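Local coordinates for protein 2-dehydro-3-deoxy-d-gluconate/2-dehydro-3-deoxy-phosphogluconate aldolase (Picrophilus torridus, PDB 4UXD) that is an aldolase of the dihydrodipicolinate synthetase family, built on a beta/alpha barrel followed by C-terminal helices and assembled from four chains, at residues E78-L83 with V106-K111; I94-G99 with I116-A121; M32-D37 with F63-T68; P72-K77 with G285-M290; A121-P126 with M149-Y154. All coordinates share one frame; numbering follows the deposited sequence.

Contact 1: residues E78-L83 with V106-K111; sequences ERKDFL and VNELMK
The guanidinium of Arg79 is held by two backbone carbonyls, NH1 donating to Gly99 O and NH2 reaching Gly97 O more weakly. Leu109 CD1 packs over one face of the flat group, offset toward its rim and 3.4 Å from Arg79 NH1. The setting is a pair of neighbouring outer helices of the beta/alpha barrel. Segments 78-83 and 106-111 run nearly parallel, their axes 10.7 Å apart at closest approach and inclined by 20°. Side chains rather than backbones therefore fill the groove, and Leu109 does most of the work. It enters among Leu76, Arg79, Lys80 and Leu83, the i, i+3, i+4, i+7 spacing of a knobs-into-holes socket. Its two methyls divide the task: CD1 lies over the guanidinium, the Arg79 and Leu109 side chains crossing at about a right angle, whereas CD2 packs 4.1 Å from Lys80 CG and 4.3 Å from Leu83 CD1. Arg79 can offer a face here because its chain bends at chi3 (75°), while its N-H groups remain turned to the carbonyls of Gly97 and Gly99, at and just past the end of strand 95-97. These carbonyls probably ease the burial of a cationic side chain. At the outer margin of the groove Lys80 and Glu108 form a salt bridge between partly exposed side chains. The modelled separation of Lys80 NZ and Glu108 OE2, 2.4 Å, is shorter than such a bridge should be, so its exact length is doubtful; Glu108 CG also lies 3.7 Å from Lys80 CE.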
# COMPACT_ATOMS: atom_id res chain seq x y z
N GLU A 78 33.56 -8.44 -5.95
CA GLU A 78 33.76 -7.50 -4.83
C GLU A 78 33.26 -8.04 -3.50
O GLU A 78 33.80 -7.70 -2.44
CB GLU A 78 33.05 -6.18 -5.10
CG GLU A 78 33.72 -5.29 -6.11
CD GLU A 78 32.82 -4.15 -6.52
OE1 GLU A 78 31.62 -4.40 -6.79
OE2 GLU A 78 33.30 -3.00 -6.53
N ARG A 79 32.22 -8.86 -3.56
CA ARG A 79 31.59 -9.36 -2.35
C ARG A 79 32.41 -10.50 -1.77
O ARG A 79 32.66 -10.55 -0.57
CB ARG A 79 30.15 -9.79 -2.61
CG ARG A 79 29.18 -8.60 -2.79
CD ARG A 79 27.79 -9.06 -3.17
NE ARG A 79 27.09 -9.64 -2.03
CZ ARG A 79 26.05 -10.46 -2.12
NH1 ARG A 79 25.59 -10.81 -3.32
NH2 ARG A 79 25.47 -10.94 -1.02
N LYS A 80 32.84 -11.41 -2.63
CA LYS A 80 33.74 -12.48 -2.19
C LYS A 80 34.96 -11.85 -1.54
O LYS A 80 35.40 -12.28 -0.47
CB LYS A 80 34.16 -13.36 -3.35
CG LYS A 80 33.12 -14.33 -3.84
CD LYS A 80 33.73 -15.19 -4.93
CE LYS A 80 32.69 -15.78 -5.85
NZ LYS A 80 33.32 -16.36 -7.07
N ASP A 81 35.51 -10.83 -2.20
CA ASP A 81 36.73 -10.21 -1.72
C ASP A 81 36.51 -9.59 -0.34
O ASP A 81 37.34 -9.76 0.55
CB ASP A 81 37.24 -9.17 -2.72
CG ASP A 81 37.85 -9.81 -3.98
OD1 ASP A 81 38.23 -11.01 -3.94
OD2 ASP A 81 37.94 -9.10 -5.00
N PHE A 82 35.38 -8.92 -0.15
CA PHE A 82 35.11 -8.25 1.13
C PHE A 82 34.92 -9.25 2.29
O PHE A 82 35.42 -9.04 3.39
CB PHE A 82 33.88 -7.36 0.99
CG PHE A 82 33.63 -6.46 2.16
CD1 PHE A 82 34.36 -5.29 2.32
CD2 PHE A 82 32.64 -6.76 3.07
CE1 PHE A 82 34.10 -4.45 3.39
CE2 PHE A 82 32.38 -5.92 4.14
CZ PHE A 82 33.11 -4.76 4.30
N LEU A 83 34.20 -10.33 2.04
CA LEU A 83 34.04 -11.37 3.05
C LEU A 83 35.41 -11.93 3.45
O LEU A 83 35.65 -12.25 4.61
CB LEU A 83 33.13 -12.50 2.54
CG LEU A 83 31.69 -12.15 2.16
CD1 LEU A 83 30.91 -13.41 1.85
CD2 LEU A 83 30.99 -11.35 3.25
N VAL A 106 24.20 -17.27 -4.46
CA VAL A 106 24.08 -17.68 -3.07
C VAL A 106 24.95 -18.92 -2.80
O VAL A 106 25.76 -18.91 -1.87
CB VAL A 106 22.59 -17.97 -2.68
CG1 VAL A 106 22.46 -18.26 -1.20
CG2 VAL A 106 21.69 -16.80 -3.03
N ASN A 107 24.79 -19.97 -3.60
CA ASN A 107 25.56 -21.20 -3.45
C ASN A 107 27.04 -20.92 -3.50
O ASN A 107 27.81 -21.42 -2.68
CB ASN A 107 25.21 -22.21 -4.54
CG ASN A 107 23.81 -22.72 -4.41
OD1 ASN A 107 23.25 -22.80 -3.32
ND2 ASN A 107 23.21 -23.07 -5.54
N GLU A 108 27.44 -20.12 -4.48
CA GLU A 108 28.82 -19.69 -4.61
C GLU A 108 29.29 -18.96 -3.34
O GLU A 108 30.29 -19.35 -2.75
CB GLU A 108 28.96 -18.79 -5.84
CG GLU A 108 30.39 -18.59 -6.35
CD GLU A 108 30.43 -18.07 -7.78
OE1 GLU A 108 29.47 -18.35 -8.54
OE2 GLU A 108 31.40 -17.39 -8.17
N LEU A 109 28.56 -17.91 -2.93
CA LEU A 109 28.90 -17.11 -1.76
C LEU A 109 28.91 -17.91 -0.46
O LEU A 109 29.65 -17.59 0.47
CB LEU A 109 27.93 -15.93 -1.60
CG LEU A 109 28.11 -14.72 -2.52
CD1 LEU A 109 26.86 -13.83 -2.51
CD2 LEU A 109 29.36 -13.90 -2.14
N MET A 110 28.07 -18.93 -0.37
CA MET A 110 28.01 -19.75 0.84
C MET A 110 29.16 -20.74 0.88
O MET A 110 29.84 -20.88 1.89
CB MET A 110 26.67 -20.47 0.95
CG MET A 110 25.55 -19.58 1.50
SD MET A 110 24.13 -20.49 2.17
CE MET A 110 23.63 -21.35 0.71
N LYS A 111 29.38 -21.41 -0.25
CA LYS A 111 30.49 -22.33 -0.43
C LYS A 111 31.81 -21.64 -0.12
O LYS A 111 32.67 -22.20 0.54
CB LYS A 111 30.50 -22.87 -1.86
CG LYS A 111 31.55 -23.91 -2.15
CD LYS A 111 31.15 -24.80 -3.32
CE LYS A 111 31.15 -24.03 -4.63
NZ LYS A 111 30.61 -24.84 -5.75

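Contact 2: residues I94-G99 with I116-A121; sequences IMAGVG and IGIEAA
Ile94 and Ile118 adopt the same first torsion (chi1 -66° and -81°), which sets CG1 opposite the carbonyl carbon in each and leaves both CG2 methyls trans to the backbone N; these methyls meet at 3.7 Å. Glu119 uses a different device: its chain bends at chi2 (90°), folding the carboxylate back until OE1 accepts the N-H of Ile94 at 3.0 Å. That bond is nearly straight at the hydrogen, yet it arrives from above the carboxylate plane. Arg87 forms a salt bridge to the same oxygen, so one carboxylate oxygen serves both a backbone amide and a charge. Beyond this side-chain bond the parallel pairing begins. Ala120 N donates to Ile94 O at 3.1 Å, and Ala96 N to Ala120 O at 2.7 Å, which places Met95 beside Ala120 and Ala96 beside Ala121. Ala96 CB packs 3.8 Å from Ile118 CG2, and Val98 CG2 lies 3.8 Å from Ala121 CB. The pair closes a beta-alpha-beta crossover: strand 95-97 leads into helix 103-115, which ends in a Schellman motif with Gly117 as its C-prime residue before the chain enters strand 120-123. Leu83 of helix 76-88 covers Ala96 and Met110 of helix 103-115 covers Ala121, while Met95 and Ala120, on the other face, touch Leu152 of strand 150-155.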
# COMPACT_ATOMS: atom_id res chain seq x y z
N ILE A 94 31.60 -14.50 12.30
CA ILE A 94 31.03 -13.76 11.18
C ILE A 94 29.75 -14.43 10.69
O ILE A 94 29.67 -15.66 10.63
CB ILE A 94 32.06 -13.67 10.00
CG1 ILE A 94 33.26 -12.82 10.43
CG2 ILE A 94 31.43 -13.04 8.75
CD1 ILE A 94 34.41 -12.85 9.47
N MET A 95 28.76 -13.59 10.40
CA MET A 95 27.57 -14.00 9.64
C MET A 95 27.64 -13.35 8.28
O MET A 95 27.48 -12.14 8.16
CB MET A 95 26.28 -13.57 10.33
CG MET A 95 26.20 -13.85 11.80
SD MET A 95 24.66 -13.17 12.46
CE MET A 95 24.59 -13.95 14.07
N ALA A 96 27.87 -14.13 7.23
CA ALA A 96 28.04 -13.55 5.91
C ALA A 96 26.70 -13.30 5.22
O ALA A 96 25.88 -14.21 5.09
CB ALA A 96 28.91 -14.47 5.05
N GLY A 97 26.49 -12.07 4.78
CA GLY A 97 25.36 -11.80 3.93
C GLY A 97 25.62 -12.48 2.62
O GLY A 97 26.54 -12.10 1.92
N VAL A 98 24.83 -13.49 2.28
CA VAL A 98 24.99 -14.22 1.02
C VAL A 98 23.79 -13.97 0.09
O VAL A 98 23.48 -14.78 -0.80
CB VAL A 98 25.18 -15.74 1.30
CG1 VAL A 98 26.48 -15.96 2.07
CG2 VAL A 98 24.01 -16.32 2.09
N GLY A 99 23.14 -12.82 0.29
CA GLY A 99 21.96 -12.42 -0.46
C GLY A 99 22.19 -12.19 -1.94
O GLY A 99 23.24 -11.73 -2.36
N ILE A 116 36.34 -20.56 3.86
CA ILE A 116 37.27 -19.64 4.53
C ILE A 116 36.92 -19.49 6.01
O ILE A 116 37.39 -18.58 6.68
CB ILE A 116 37.32 -18.22 3.86
CG1 ILE A 116 35.99 -17.46 3.98
CG2 ILE A 116 37.71 -18.34 2.39
CD1 ILE A 116 36.11 -15.96 3.69
N GLY A 117 36.07 -20.39 6.51
CA GLY A 117 35.73 -20.42 7.92
C GLY A 117 34.84 -19.30 8.44
O GLY A 117 35.07 -18.78 9.54
N ILE A 118 33.83 -18.91 7.67
CA ILE A 118 32.83 -17.99 8.20
C ILE A 118 31.78 -18.86 8.86
O ILE A 118 31.31 -19.82 8.28
CB ILE A 118 32.23 -17.06 7.11
CG1 ILE A 118 33.17 -15.88 6.84
CG2 ILE A 118 30.88 -16.52 7.51
CD1 ILE A 118 32.99 -15.23 5.49
N GLU A 119 31.45 -18.54 10.10
CA GLU A 119 30.58 -19.36 10.92
C GLU A 119 29.16 -19.51 10.37
O GLU A 119 28.58 -20.60 10.45
CB GLU A 119 30.50 -18.77 12.33
CG GLU A 119 31.71 -19.04 13.20
CD GLU A 119 32.78 -17.98 13.09
OE1 GLU A 119 32.81 -17.23 12.09
OE2 GLU A 119 33.60 -17.89 14.03
N ALA A 120 28.59 -18.43 9.85
CA ALA A 120 27.16 -18.44 9.51
C ALA A 120 26.88 -17.67 8.24
O ALA A 120 27.62 -16.75 7.88
CB ALA A 120 26.33 -17.87 10.66
N ALA A 121 25.82 -18.07 7.55
CA ALA A 121 25.32 -17.34 6.41
C ALA A 121 24.05 -16.62 6.85
O ALA A 121 23.42 -17.04 7.83
CB ALA A 121 25.04 -18.25 5.24

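Contact 3: residues M32-D37 with F63-T68; sequences MITPLD and FPMGST
Met32 lays its side chain obliquely across the ring of Pro64, with SD 4.1 Å from Pro64 CB. Its backbone N meanwhile donates to Phe63 O at 3.0 Å, approaching from well above the carbonyl plane. Here two loops at the C-terminal ends of the barrel strands 27-31 and 61-63 come together, the end at which beta/alpha barrels carry their active sites. Two water molecules bridge the backbones beyond this direct bond. One donates to Met32 O and to Thr34 OG1 and accepts from Met65 N at 2.7 Å. The other donates to Met32 O and Phe63 O and accepts from Gly66 N at 2.6 Å. Farther along, Ile33 and Thr68 meet methyl to methyl, their CG2 atoms 3.6 Å apart. In Thr68 a chi1 of -62°, measured to OG1, leaves CG2 trans to the backbone N; the side chain also comes within about 3 Å of a bound glycerol, probably from the crystallisation liquor. Met65 doubles back through a bend at chi2 (-66°), so that CE rests 3.9 Å from Thr34 OG1 and near its methyl. That hydroxyl has its main partner in Gly69 O, and Phe82 of helix 76-88 covers both residues. The chemistry illustrates how irregular loops can be buried without losing their polar bonds: each water donates two hydrogen bonds and accepts one N-H, and Met32 O accepts a bond from both, making the waters integral parts of the packing.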
# COMPACT_ATOMS: atom_id res chain seq x y z
N MET A 32 27.39 -4.51 9.09
CA MET A 32 28.48 -3.62 8.70
C MET A 32 28.16 -2.79 7.47
O MET A 32 27.63 -3.31 6.48
CB MET A 32 29.75 -4.42 8.41
CG MET A 32 30.26 -5.25 9.58
SD MET A 32 31.72 -6.22 9.13
CE MET A 32 32.88 -4.90 8.76
N ILE A 33 28.49 -1.50 7.52
CA ILE A 33 28.59 -0.74 6.28
C ILE A 33 29.79 -1.26 5.51
O ILE A 33 30.71 -1.84 6.08
CB ILE A 33 28.74 0.77 6.51
CG1 ILE A 33 29.97 1.06 7.37
CG2 ILE A 33 27.48 1.34 7.15
CD1 ILE A 33 30.37 2.51 7.40
N THR A 34 29.77 -1.05 4.21
CA THR A 34 30.94 -1.30 3.38
C THR A 34 31.65 0.03 3.06
O THR A 34 31.24 0.72 2.12
CB THR A 34 30.52 -1.99 2.08
OG1 THR A 34 29.65 -3.08 2.40
CG2 THR A 34 31.73 -2.50 1.32
N PRO A 35 32.69 0.41 3.85
CA PRO A 35 33.30 1.73 3.64
C PRO A 35 33.81 1.94 2.21
O PRO A 35 34.34 1.00 1.62
CB PRO A 35 34.46 1.73 4.65
CG PRO A 35 34.06 0.77 5.69
CD PRO A 35 33.33 -0.32 4.95
N LEU A 36 33.62 3.15 1.68
CA LEU A 36 33.99 3.47 0.31
C LEU A 36 34.92 4.69 0.20
O LEU A 36 34.79 5.67 0.96
CB LEU A 36 32.75 3.72 -0.55
CG LEU A 36 31.63 2.68 -0.60
CD1 LEU A 36 30.43 3.25 -1.38
CD2 LEU A 36 32.11 1.36 -1.23
N ASP A 37 35.83 4.64 -0.76
CA ASP A 37 36.71 5.75 -1.04
C ASP A 37 35.96 6.84 -1.81
O ASP A 37 34.78 6.70 -2.10
CB ASP A 37 37.94 5.28 -1.83
CG ASP A 37 37.59 4.68 -3.20
OD1 ASP A 37 36.65 5.14 -3.87
OD2 ASP A 37 38.30 3.74 -3.62
N PHE A 63 28.51 -8.82 10.65
CA PHE A 63 27.59 -9.17 9.59
C PHE A 63 27.93 -8.32 8.37
O PHE A 63 27.29 -7.30 8.11
CB PHE A 63 26.14 -8.95 10.04
CG PHE A 63 25.11 -9.14 8.95
CD1 PHE A 63 25.42 -9.83 7.78
CD2 PHE A 63 23.84 -8.60 9.10
CE1 PHE A 63 24.47 -10.00 6.80
CE2 PHE A 63 22.90 -8.77 8.11
CZ PHE A 63 23.21 -9.47 6.97
N PRO A 64 28.93 -8.74 7.59
CA PRO A 64 29.24 -8.01 6.36
C PRO A 64 28.23 -8.29 5.25
O PRO A 64 27.72 -9.41 5.16
CB PRO A 64 30.63 -8.55 5.99
CG PRO A 64 30.65 -9.94 6.56
CD PRO A 64 29.85 -9.87 7.82
N MET A 65 27.97 -7.28 4.43
CA MET A 65 27.13 -7.38 3.24
C MET A 65 25.67 -7.71 3.58
O MET A 65 25.03 -8.54 2.93
CB MET A 65 27.71 -8.40 2.25
CG MET A 65 28.99 -7.94 1.55
SD MET A 65 28.73 -6.53 0.45
CE MET A 65 30.43 -6.11 0.04
N GLY A 66 25.17 -7.07 4.63
CA GLY A 66 23.74 -7.00 4.86
C GLY A 66 23.17 -5.83 4.08
O GLY A 66 23.87 -5.27 3.20
N SER A 67 21.93 -5.46 4.39
CA SER A 67 21.27 -4.32 3.77
C SER A 67 22.02 -3.02 4.05
O SER A 67 22.19 -2.18 3.17
CB SER A 67 19.82 -4.19 4.27
OG SER A 67 19.03 -5.31 3.90
N THR A 68 22.46 -2.87 5.29
CA THR A 68 23.24 -1.72 5.69
C THR A 68 24.51 -1.63 4.86
O THR A 68 24.98 -0.52 4.56
CB THR A 68 23.60 -1.80 7.19
OG1 THR A 68 22.41 -1.80 7.96
CG2 THR A 68 24.47 -0.62 7.60
O HOH W 1 29.20 -4.93 4.87
O HOH W 2 25.82 -5.40 6.54

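Contact 4: residues P72-K77 with G285-M290; sequences PYFTLK and GYRPPM
Tyr73 turns one face of its ring squarely to Pro289, which follows a cis peptide bond. CD of the proline stands 3.6 Å from the Tyr73 ring centroid and only 13° off the ring normal, a well-centred CH-pi contact in which the two side chains approach from opposite directions. Met290 approaches the same ring at its edge, with its CG near the ring plane, 3.7 Å from Tyr73 CE2. Face and edge of one aromatic are thus covered by two consecutive residues of the loop 285-290. The next aromatic is used differently. Phe74 sends CD1 over the face of the Arg287 guanidinium, 3.6 Å from NH1, but the planes are 55° apart, so the two groups do not stack flat. Arg287 reaches this spot with CG trans to its backbone N (chi1 -179°) and a bend at chi3, and its NH1 donates to Tyr73 O at 3.1 Å. That carbonyl also accepts a bond from Ser102 of the second subunit, which further packs Ile129 on Tyr73 and Leu131 on Pro289. The contact therefore ties the turn leading into helix 76-88, where Thr75 is the N-cap, to the loop after helix 270-279 at a subunit boundary. Chemically, Arg287 is fixed in rotation by distinct partners, with NE bound to Gly40 O, NH2 paired with Glu78, and NH1 on Tyr73 O; the nearby carboxylate probably offsets the cost of burying its charge.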
# COMPACT_ATOMS: atom_id res chain seq x y z
N PRO A 72 23.72 -5.37 -2.68
CA PRO A 72 23.42 -5.56 -4.10
C PRO A 72 24.05 -4.52 -5.03
O PRO A 72 23.95 -4.64 -6.25
CB PRO A 72 21.90 -5.46 -4.15
CG PRO A 72 21.55 -4.61 -3.04
CD PRO A 72 22.53 -4.93 -1.94
N TYR A 73 24.67 -3.49 -4.47
CA TYR A 73 25.33 -2.50 -5.31
C TYR A 73 26.69 -3.04 -5.78
O TYR A 73 27.30 -2.48 -6.67
CB TYR A 73 25.51 -1.16 -4.57
CG TYR A 73 24.22 -0.47 -4.17
CD1 TYR A 73 22.98 -0.90 -4.67
CD2 TYR A 73 24.23 0.60 -3.29
CE1 TYR A 73 21.80 -0.28 -4.31
CE2 TYR A 73 23.03 1.24 -2.92
CZ TYR A 73 21.82 0.79 -3.43
OH TYR A 73 20.63 1.42 -3.07
N PHE A 74 27.14 -4.15 -5.19
CA PHE A 74 28.47 -4.68 -5.47
C PHE A 74 28.42 -5.92 -6.35
O PHE A 74 27.39 -6.62 -6.41
CB PHE A 74 29.20 -5.02 -4.16
CG PHE A 74 29.38 -3.84 -3.25
CD1 PHE A 74 30.36 -2.89 -3.51
CD2 PHE A 74 28.57 -3.66 -2.15
CE1 PHE A 74 30.51 -1.81 -2.68
CE2 PHE A 74 28.71 -2.57 -1.32
CZ PHE A 74 29.68 -1.65 -1.58
N THR A 75 29.53 -6.20 -7.01
CA THR A 75 29.68 -7.40 -7.82
C THR A 75 29.84 -8.62 -6.94
O THR A 75 30.22 -8.52 -5.78
CB THR A 75 30.91 -7.33 -8.76
OG1 THR A 75 32.10 -7.32 -7.97
CG2 THR A 75 30.86 -6.10 -9.63
N LEU A 76 29.58 -9.78 -7.51
CA LEU A 76 29.91 -11.03 -6.85
C LEU A 76 31.39 -11.07 -6.46
O LEU A 76 31.74 -11.50 -5.36
CB LEU A 76 29.57 -12.20 -7.76
CG LEU A 76 29.63 -13.59 -7.14
CD1 LEU A 76 28.62 -13.74 -5.99
CD2 LEU A 76 29.40 -14.63 -8.24
N LYS A 77 32.27 -10.61 -7.34
CA LYS A 77 33.69 -10.61 -7.06
C LYS A 77 34.06 -9.66 -5.92
O LYS A 77 34.80 -10.05 -5.02
CB LYS A 77 34.47 -10.24 -8.33
CG LYS A 77 34.38 -11.31 -9.41
CD LYS A 77 35.01 -10.85 -10.71
CE LYS A 77 34.89 -11.91 -11.78
NZ LYS A 77 34.93 -11.32 -13.15
N GLY A 285 33.23 7.83 0.27
CA GLY A 285 32.36 8.10 -0.85
C GLY A 285 31.11 7.23 -0.96
O GLY A 285 30.76 6.49 -0.04
N TYR A 286 30.45 7.36 -2.10
CA TYR A 286 29.13 6.82 -2.29
C TYR A 286 28.96 6.28 -3.70
O TYR A 286 28.96 7.05 -4.66
CB TYR A 286 28.09 7.91 -2.03
CG TYR A 286 28.18 8.53 -0.66
CD1 TYR A 286 29.13 9.50 -0.38
CD2 TYR A 286 27.31 8.15 0.35
CE1 TYR A 286 29.23 10.06 0.86
CE2 TYR A 286 27.41 8.71 1.61
CZ TYR A 286 28.37 9.67 1.85
OH TYR A 286 28.47 10.26 3.09
N ARG A 287 28.82 4.96 -3.83
CA ARG A 287 28.48 4.36 -5.11
C ARG A 287 27.01 4.64 -5.42
O ARG A 287 26.13 4.22 -4.65
CB ARG A 287 28.74 2.85 -5.11
CG ARG A 287 28.43 2.15 -6.45
CD ARG A 287 28.83 0.67 -6.47
NE ARG A 287 30.28 0.48 -6.32
CZ ARG A 287 30.92 -0.67 -6.53
NH1 ARG A 287 30.26 -1.75 -6.92
NH2 ARG A 287 32.23 -0.73 -6.36
N PRO A 288 26.73 5.37 -6.51
CA PRO A 288 25.33 5.50 -6.93
C PRO A 288 24.63 4.15 -6.92
O PRO A 288 25.25 3.15 -7.31
CB PRO A 288 25.45 6.05 -8.35
CG PRO A 288 26.74 6.81 -8.36
CD PRO A 288 27.65 6.12 -7.38
N PRO A 289 23.35 4.09 -6.48
CA PRO A 289 22.44 5.20 -6.14
C PRO A 289 22.65 5.87 -4.77
O PRO A 289 21.91 6.79 -4.44
CB PRO A 289 21.06 4.52 -6.17
CG PRO A 289 21.34 3.12 -5.72
CD PRO A 289 22.74 2.78 -6.21
N MET A 290 23.61 5.42 -3.97
CA MET A 290 23.99 6.16 -2.77
C MET A 290 24.33 7.59 -3.16
O MET A 290 24.71 7.86 -4.31
CB MET A 290 25.20 5.53 -2.06
CG MET A 290 25.05 4.10 -1.63
SD MET A 290 26.61 3.35 -1.11
CE MET A 290 26.76 3.90 0.59

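Contact 5: residues A121-P126 with M149-Y154; sequences AVLMPP and MDLLIY
Leu123 and Tyr154 stand at one end of a parallel strand pair joined by four backbone hydrogen bonds, and Ala121 and Asp150 at the other. Ala121 N donates to Asp150 O at 2.6 Å, in the carbonyl plane. Leu152 N then binds Ala121 O at 2.9 Å, Leu123 N binds Leu152 O at 3.2 Å, and Tyr154 N closes the series on Leu123 O at 2.9 Å. This last bond is less straight, the donor standing above the carbonyl plane as strand 120-123 gives way to a loop; the oxygen also receives the hydroxyl of Tyr140. Side chains alternate around these bonds. On the face carrying Ala121 and Leu123, Leu151 CD1 settles between the two CB atoms, 4.0 Å from Leu123 CB. On the face with Val122 and Leu152, Val122 CG1 touches Tyr154 CB at 3.7 Å. Met124 runs alongside Tyr154: CG lies between the backbone N and the carbonyl carbon (chi1 77°), and two further bends bring CE to 3.5 Å from Tyr154 CD2, oblique to the ring. Tyr154 is positioned from farther out as well, since its hydroxyl bonds to Ser67 OG and to a bound glycerol, while Tyr128 of the second subunit packs against the Tyr154 side chain. The arrangement is the strand pair of a beta-alpha-beta unit whose connecting helix, 133-144, touches Leu123 and Ile153. Helix 103-115 covers Leu123 through Val106 and Leu151 through Met110, and Lys182 of strand 178-183 packs against Val122 and Tyr154 on the other face.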
# COMPACT_ATOMS: atom_id res chain seq x y z
N ALA A 121 25.82 -18.07 7.55
CA ALA A 121 25.32 -17.34 6.41
C ALA A 121 24.05 -16.62 6.85
O ALA A 121 23.42 -17.04 7.83
CB ALA A 121 25.04 -18.25 5.24
N VAL A 122 23.73 -15.54 6.14
CA VAL A 122 22.48 -14.82 6.31
C VAL A 122 21.84 -14.58 4.96
O VAL A 122 22.43 -13.95 4.08
CB VAL A 122 22.67 -13.47 6.98
CG1 VAL A 122 21.29 -12.85 7.33
CG2 VAL A 122 23.55 -13.59 8.20
N LEU A 123 20.60 -15.04 4.81
CA LEU A 123 19.90 -15.01 3.53
C LEU A 123 18.47 -14.48 3.68
O LEU A 123 17.69 -14.99 4.47
CB LEU A 123 19.88 -16.41 2.92
CG LEU A 123 19.15 -16.54 1.59
CD1 LEU A 123 19.83 -15.68 0.55
CD2 LEU A 123 19.10 -17.99 1.13
N MET A 124 18.14 -13.45 2.89
CA MET A 124 16.77 -12.94 2.81
C MET A 124 16.11 -13.46 1.54
O MET A 124 16.78 -13.99 0.65
CB MET A 124 16.72 -11.39 2.84
CG MET A 124 17.10 -10.70 1.54
SD MET A 124 18.82 -11.01 1.15
CE MET A 124 19.61 -10.00 2.37
N PRO A 125 14.79 -13.33 1.44
CA PRO A 125 14.22 -13.91 0.22
C PRO A 125 14.62 -13.16 -1.05
O PRO A 125 15.01 -11.99 -0.99
CB PRO A 125 12.72 -13.83 0.48
CG PRO A 125 12.60 -13.94 1.99
CD PRO A 125 13.79 -13.18 2.52
N PRO A 126 14.53 -13.84 -2.21
CA PRO A 126 14.79 -13.18 -3.49
C PRO A 126 13.89 -11.98 -3.68
O PRO A 126 12.78 -11.96 -3.12
CB PRO A 126 14.44 -14.25 -4.53
CG PRO A 126 14.40 -15.51 -3.80
CD PRO A 126 14.11 -15.23 -2.38
N MET A 149 26.15 -25.39 6.21
CA MET A 149 26.55 -24.37 7.18
C MET A 149 25.39 -23.68 7.88
O MET A 149 24.24 -23.73 7.44
CB MET A 149 27.44 -23.32 6.51
CG MET A 149 26.75 -22.34 5.61
SD MET A 149 27.90 -21.20 4.81
CE MET A 149 28.59 -20.39 6.26
N ASP A 150 25.71 -23.04 8.99
CA ASP A 150 24.74 -22.33 9.79
C ASP A 150 24.15 -21.18 9.00
O ASP A 150 24.88 -20.38 8.41
CB ASP A 150 25.38 -21.82 11.08
CG ASP A 150 25.59 -22.91 12.09
OD1 ASP A 150 25.52 -24.09 11.70
OD2 ASP A 150 25.83 -22.60 13.27
N LEU A 151 22.82 -21.09 8.98
CA LEU A 151 22.15 -20.03 8.25
C LEU A 151 21.04 -19.40 9.08
O LEU A 151 20.24 -20.09 9.70
CB LEU A 151 21.59 -20.56 6.93
CG LEU A 151 20.96 -19.51 6.02
CD1 LEU A 151 21.25 -19.79 4.58
CD2 LEU A 151 19.45 -19.47 6.23
N LEU A 152 21.03 -18.07 9.08
CA LEU A 152 19.94 -17.29 9.67
C LEU A 152 19.11 -16.70 8.55
O LEU A 152 19.61 -15.98 7.67
CB LEU A 152 20.48 -16.20 10.59
CG LEU A 152 21.06 -16.78 11.89
CD1 LEU A 152 22.58 -16.72 11.88
CD2 LEU A 152 20.52 -16.08 13.11
N ILE A 153 17.83 -17.02 8.58
CA ILE A 153 16.88 -16.42 7.66
C ILE A 153 16.69 -14.96 8.05
O ILE A 153 16.72 -14.60 9.23
CB ILE A 153 15.55 -17.18 7.68
CG1 ILE A 153 15.81 -18.60 7.17
CG2 ILE A 153 14.50 -16.43 6.87
CD1 ILE A 153 14.70 -19.20 6.35
N TYR A 154 16.52 -14.13 7.03
CA TYR A 154 16.46 -12.69 7.22
C TYR A 154 15.15 -12.16 6.61
O TYR A 154 14.89 -12.30 5.42
CB TYR A 154 17.70 -12.08 6.59
CG TYR A 154 17.87 -10.58 6.66
CD1 TYR A 154 17.14 -9.79 7.54
CD2 TYR A 154 18.77 -9.97 5.80
CE1 TYR A 154 17.33 -8.40 7.55
CE2 TYR A 154 18.97 -8.61 5.80
CZ TYR A 154 18.25 -7.82 6.67
OH TYR A 154 18.49 -6.47 6.61

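How the contacts relate
Contacts 2 and 5, with centres 9 Å apart, share Ala121 and strand 120-123 and join three successive barrel strands. Contact 1, 9 Å from contact 2, packs the helices that flank strand 95-97 in sequence. Contact 3 comes first along the chain and lies at the loop ends of strands 27-31 and 61-63; Pro64 O bonded to Gly97 N links it to contact 2 and helps bring strands 61-63 and 95-97 together to close the barrel. Contact 4 brings the loop after helix 270-279 onto the turn leading into helix 76-88; contacts 1, 2 and 5 fall between its segments along the chain, and Arg287 to Glu78 joins it to contact 1. Contacts 4 and 5 both touch the second subunit.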